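PDB 5EZM: 4-amino-4-deoxy-L-arabinose transferase or related glycosyltransferases of PMT family from Cupriavidus metallidurans, which probably transfers 4-amino-4-deoxy-L-arabinose from an undecaprenyl-phosphate carrier to lipid A, acting as a zinc-binding integral membrane glycosyltransferase of the GT-C fold. Local coordinates for residues L477-L483 against L497-L501; W532-P537 against V568-A572. All coordinates share one frame. Residue numbers count along the deposited sequence, not the author numbering.

Contact 1. Residues L477-L483 against L497-L501; sequences LTPEMPL and LRHPL
H499 lays its imidazole under the side chain of L477, whose CD2 sits 4.2 Å from the H499 ring centroid and 16° off the ring normal, a CH-pi contact over one face. The two segments are the loops leading into neighbouring parallel strands, 483-486 and 502-504, of the mixed sheet in the C-terminal domain. Residues 477-483 follow helix 470-474 and make a type I beta turn from T478 to M481, closed by M481 N to T478 O at 3.1 Å, before running extended through P482 into L483. Residues 497-501 leave helix 493-497 through a Schellman motif, with R498 at positive phi (52/47), then extend through H499 and P500. CA atoms approach from 8.7 Å at L477-L497 to 6.4 Å at P479-H499 and 5.2 Å at L483-L501, so the loops converge toward the strands. With chi1 t and chi2 near -69°, H499 directs NE2 into the mouth of the turn, where it gives a weak hydrogen bond to M481 O (2.7 Å, 122°); T478 O lies 3.1 Å from the same H499 NE2. The second ring nitrogen, H499 ND1, donates to P500 O at 3.0 Å, tying the ring to the backbone of the following residue. The leucines pack against one another: L497 CD1 meets L477 CD2 at 4.0 Å and L483 CD2 at 3.6 Å, with L477 and L483 both t,p and L497 m,t. M539 and V541 of strand 539-542 continue this apolar layer beside L483. Next to the strand starts, L501 CA approaches L483 O at 3.3 Å in a CA-H...O contact, and L501 CD2 touches L483 CD2 at 3.6 Å.

Contact 2. Residues W532-P537 against V568-A572; sequences WKNGQP and VANVA
Two hydrogen bonds from the amide of N570 join the segments: N570 ND2 donates to W532 O at 3.0 Å and to Q536 O at 3.1 Å, each with an N-H...O angle of 161°. The W532 carbonyl belongs to the last turn of a helix and the Q536 carbonyl to the loop beyond it, so one carboxamide bridges the helix exit. N570 OD1 accepts from the backbone N of A538, and it lies 3.3 Å from P537 CA. A p rotamer (chi1 60°, chi2 -13°) turns the N570 side chain toward these peptides.

Residues 532-534 end helix 525-534; G535 breaks helical geometry at -81/-161, and Q536 and P537 run extended toward strand 539-542. Opposite them, V568 and A569 finish strand 566-569, after which N570 (-97/1) bends the chain and V571 is again extended. Strands 539-542 and 566-569 are antiparallel neighbours in the mixed sheet of the C-terminal domain, so the contact joins the helix-to-strand connection at the start of one to the end of the other. The closest CA pair is P537-N570, at 6.0 Å.

Beneath the polar bridge lies the indole of W532, set by chi1 t and chi2 -101°. N570 CB stands over its six-membered ring, 3.5 Å from the W532 centroid and 19° off the normal, a CH-pi contact. W532 CH2 meets V568 CG2 at 3.6 Å, while F528 and A540 also border the buried indole. On the exposed margin, P537 CB packs against V571 CG1 at 4.0 Å.

Contact 1 closes before contact 2 opens along the chain, and both lie in the C-terminal domain range, their centres 14 Å apart. They share one mixed sheet, in which strand 539-542 stands between 483-486 and 566-569: contact 1 joins the approaches to 502-504 and 483-486, contact 2 the approach to 539-542 with the end of 566-569. The two meet directly, P482 CG lying 3.2 Å from Q536 NE2 and M481 CG 3.7 Å from P537 O. Together they connect the loops bordering four strands that are neighbours across the sheet. Both are structural packing away from the annotated zinc and lipid sites, within the domain that accompanies the transmembrane helices.

Contact 1. Residues L477-L483 against L497-L501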
# COMPACT_ATOMS: atom_id res chain seq x y z
N LEU A 477 -8.35 -28.59 12.96
CA LEU A 477 -8.65 -27.39 13.72
C LEU A 477 -10.10 -26.97 13.50
O LEU A 477 -10.55 -26.87 12.36
CB LEU A 477 -7.70 -26.25 13.33
CG LEU A 477 -7.91 -24.91 14.04
CD1 LEU A 477 -7.64 -25.04 15.54
CD2 LEU A 477 -7.03 -23.82 13.43
N THR A 478 -10.81 -26.72 14.59
CA THR A 478 -12.19 -26.27 14.59
C THR A 478 -12.29 -24.82 15.06
O THR A 478 -11.38 -24.31 15.72
CB THR A 478 -13.04 -27.17 15.49
OG1 THR A 478 -12.69 -26.93 16.86
CG2 THR A 478 -12.80 -28.63 15.16
N PRO A 479 -13.38 -24.12 14.73
CA PRO A 479 -13.49 -22.72 15.17
C PRO A 479 -13.60 -22.56 16.67
O PRO A 479 -13.16 -21.53 17.20
CB PRO A 479 -14.76 -22.22 14.45
CG PRO A 479 -15.50 -23.45 14.09
CD PRO A 479 -14.47 -24.50 13.81
N GLU A 480 -14.17 -23.53 17.39
CA GLU A 480 -14.22 -23.44 18.84
C GLU A 480 -12.90 -23.82 19.50
O GLU A 480 -12.76 -23.63 20.72
CB GLU A 480 -15.34 -24.33 19.39
CG GLU A 480 -15.23 -25.81 19.03
CD GLU A 480 -15.87 -26.14 17.70
OE1 GLU A 480 -16.29 -25.20 16.98
OE2 GLU A 480 -15.96 -27.34 17.37
N MET A 481 -11.94 -24.34 18.75
CA MET A 481 -10.63 -24.67 19.30
C MET A 481 -9.75 -23.43 19.36
O MET A 481 -9.76 -22.62 18.44
CB MET A 481 -9.94 -25.73 18.44
CG MET A 481 -10.12 -27.14 18.91
SD MET A 481 -9.15 -28.26 17.88
CE MET A 481 -7.52 -27.54 18.10
N PRO A 482 -8.99 -23.26 20.44
CA PRO A 482 -8.00 -22.18 20.46
C PRO A 482 -6.83 -22.49 19.54
O PRO A 482 -6.45 -23.64 19.34
CB PRO A 482 -7.54 -22.15 21.93
CG PRO A 482 -8.55 -22.93 22.68
CD PRO A 482 -9.08 -23.95 21.73
N LEU A 483 -6.27 -21.43 18.97
CA LEU A 483 -5.03 -21.50 18.21
C LEU A 483 -4.08 -20.49 18.85
O LEU A 483 -4.06 -19.31 18.48
CB LEU A 483 -5.25 -21.23 16.73
CG LEU A 483 -3.98 -21.22 15.87
CD1 LEU A 483 -3.29 -22.58 15.88
CD2 LEU A 483 -4.30 -20.78 14.44
N LEU A 497 -6.55 -19.67 7.67
CA LEU A 497 -7.32 -20.63 8.46
C LEU A 497 -8.74 -20.16 8.75
O LEU A 497 -9.55 -20.97 9.22
CB LEU A 497 -6.60 -20.93 9.77
CG LEU A 497 -5.32 -21.75 9.64
CD1 LEU A 497 -4.60 -21.84 10.97
CD2 LEU A 497 -5.64 -23.14 9.11
N ARG A 498 -9.06 -18.90 8.47
CA ARG A 498 -10.32 -18.29 8.89
C ARG A 498 -10.52 -18.50 10.39
O ARG A 498 -11.59 -18.89 10.85
CB ARG A 498 -11.50 -18.84 8.09
CG ARG A 498 -11.25 -19.02 6.60
CD ARG A 498 -11.18 -17.69 5.87
NE ARG A 498 -11.36 -17.83 4.43
CZ ARG A 498 -10.36 -17.80 3.54
NH1 ARG A 498 -9.11 -17.64 3.95
NH2 ARG A 498 -10.62 -17.92 2.24
N HIS A 499 -9.46 -18.23 11.16
CA HIS A 499 -9.43 -18.56 12.58
C HIS A 499 -8.46 -17.65 13.32
O HIS A 499 -7.27 -17.62 12.99
CB HIS A 499 -9.05 -20.03 12.76
CG HIS A 499 -9.28 -20.55 14.15
ND1 HIS A 499 -8.52 -20.15 15.23
CD2 HIS A 499 -10.17 -21.46 14.63
CE1 HIS A 499 -8.94 -20.77 16.31
NE2 HIS A 499 -9.94 -21.58 15.97
N PRO A 500 -8.92 -16.91 14.32
CA PRO A 500 -8.04 -15.96 15.01
C PRO A 500 -7.06 -16.65 15.95
O PRO A 500 -7.30 -17.75 16.45
CB PRO A 500 -9.01 -15.07 15.80
CG PRO A 500 -10.38 -15.40 15.28
CD PRO A 500 -10.30 -16.82 14.81
N LEU A 501 -5.95 -15.96 16.19
CA LEU A 501 -4.97 -16.41 17.17
C LEU A 501 -5.37 -15.97 18.57
O LEU A 501 -5.89 -14.87 18.76
CB LEU A 501 -3.59 -15.85 16.84
CG LEU A 501 -2.83 -16.38 15.63
CD1 LEU A 501 -1.52 -15.62 15.48
CD2 LEU A 501 -2.57 -17.86 15.77

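Contact 2. Residues W532-P537 against V568-A572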
# COMPACT_ATOMS: atom_id res chain seq x y z
N TRP A 532 -1.99 -25.67 28.57
CA TRP A 532 -1.65 -26.62 27.52
C TRP A 532 -1.73 -28.06 28.02
O TRP A 532 -2.15 -28.95 27.27
CB TRP A 532 -0.25 -26.31 27.00
CG TRP A 532 0.22 -27.16 25.86
CD1 TRP A 532 1.07 -28.22 25.93
CD2 TRP A 532 -0.13 -27.01 24.48
NE1 TRP A 532 1.27 -28.75 24.68
CE2 TRP A 532 0.55 -28.02 23.77
CE3 TRP A 532 -0.95 -26.13 23.78
CZ2 TRP A 532 0.44 -28.16 22.39
CZ3 TRP A 532 -1.06 -26.27 22.41
CH2 TRP A 532 -0.37 -27.29 21.73
N LYS A 533 -1.34 -28.29 29.27
CA LYS A 533 -1.35 -29.64 29.83
C LYS A 533 -2.64 -29.98 30.54
O LYS A 533 -2.94 -31.17 30.71
CB LYS A 533 -0.18 -29.82 30.80
CG LYS A 533 1.18 -29.84 30.12
CD LYS A 533 2.29 -30.19 31.10
CE LYS A 533 2.48 -29.09 32.13
NZ LYS A 533 3.63 -29.38 33.03
N ASN A 534 -3.43 -28.98 30.96
CA ASN A 534 -4.64 -29.24 31.72
C ASN A 534 -5.90 -28.66 31.10
O ASN A 534 -7.00 -29.07 31.48
CB ASN A 534 -4.51 -28.71 33.15
CG ASN A 534 -3.39 -29.40 33.93
OD1 ASN A 534 -2.24 -28.95 33.90
ND2 ASN A 534 -3.73 -30.48 34.62
N GLY A 535 -5.78 -27.73 30.16
CA GLY A 535 -6.94 -27.11 29.55
C GLY A 535 -7.56 -27.97 28.47
O GLY A 535 -7.34 -29.18 28.39
N GLN A 536 -8.34 -27.32 27.62
CA GLN A 536 -9.01 -28.00 26.53
C GLN A 536 -8.01 -28.35 25.43
O GLN A 536 -6.93 -27.76 25.35
CB GLN A 536 -10.13 -27.13 25.96
CG GLN A 536 -9.67 -25.79 25.42
CD GLN A 536 -10.80 -25.00 24.81
OE1 GLN A 536 -11.75 -25.57 24.27
NE2 GLN A 536 -10.72 -23.68 24.90
N PRO A 537 -8.34 -29.32 24.58
CA PRO A 537 -7.48 -29.61 23.42
C PRO A 537 -7.41 -28.40 22.50
O PRO A 537 -8.43 -27.81 22.13
CB PRO A 537 -8.17 -30.80 22.75
CG PRO A 537 -9.58 -30.75 23.23
CD PRO A 537 -9.49 -30.25 24.64
N VAL A 568 1.55 -27.05 16.45
CA VAL A 568 1.48 -28.23 17.30
C VAL A 568 0.10 -28.33 17.93
O VAL A 568 -0.71 -27.40 17.88
CB VAL A 568 2.57 -28.20 18.40
CG1 VAL A 568 3.95 -28.09 17.77
CG2 VAL A 568 2.32 -27.05 19.35
N ALA A 569 -0.16 -29.49 18.54
CA ALA A 569 -1.36 -29.74 19.32
C ALA A 569 -0.98 -30.40 20.64
O ALA A 569 0.11 -30.96 20.78
CB ALA A 569 -2.36 -30.62 18.56
N ASN A 570 -1.87 -30.30 21.62
CA ASN A 570 -1.62 -30.87 22.95
C ASN A 570 -2.25 -32.24 23.14
O ASN A 570 -2.13 -32.81 24.22
CB ASN A 570 -2.12 -29.92 24.05
CG ASN A 570 -3.60 -29.64 23.96
OD1 ASN A 570 -4.25 -29.94 22.96
ND2 ASN A 570 -4.14 -29.03 25.02
N VAL A 571 -2.90 -32.78 22.11
CA VAL A 571 -3.39 -34.15 22.12
C VAL A 571 -2.88 -34.84 20.86
O VAL A 571 -2.83 -34.23 19.79
CB VAL A 571 -4.93 -34.22 22.22
CG1 VAL A 571 -5.40 -33.61 23.53
CG2 VAL A 571 -5.57 -33.51 21.05
N ALA A 572 -2.48 -36.11 21.00
CA ALA A 572 -1.84 -36.80 19.88
C ALA A 572 -2.80 -37.00 18.71
O ALA A 572 -2.36 -37.09 17.56
CB ALA A 572 -1.28 -38.14 20.35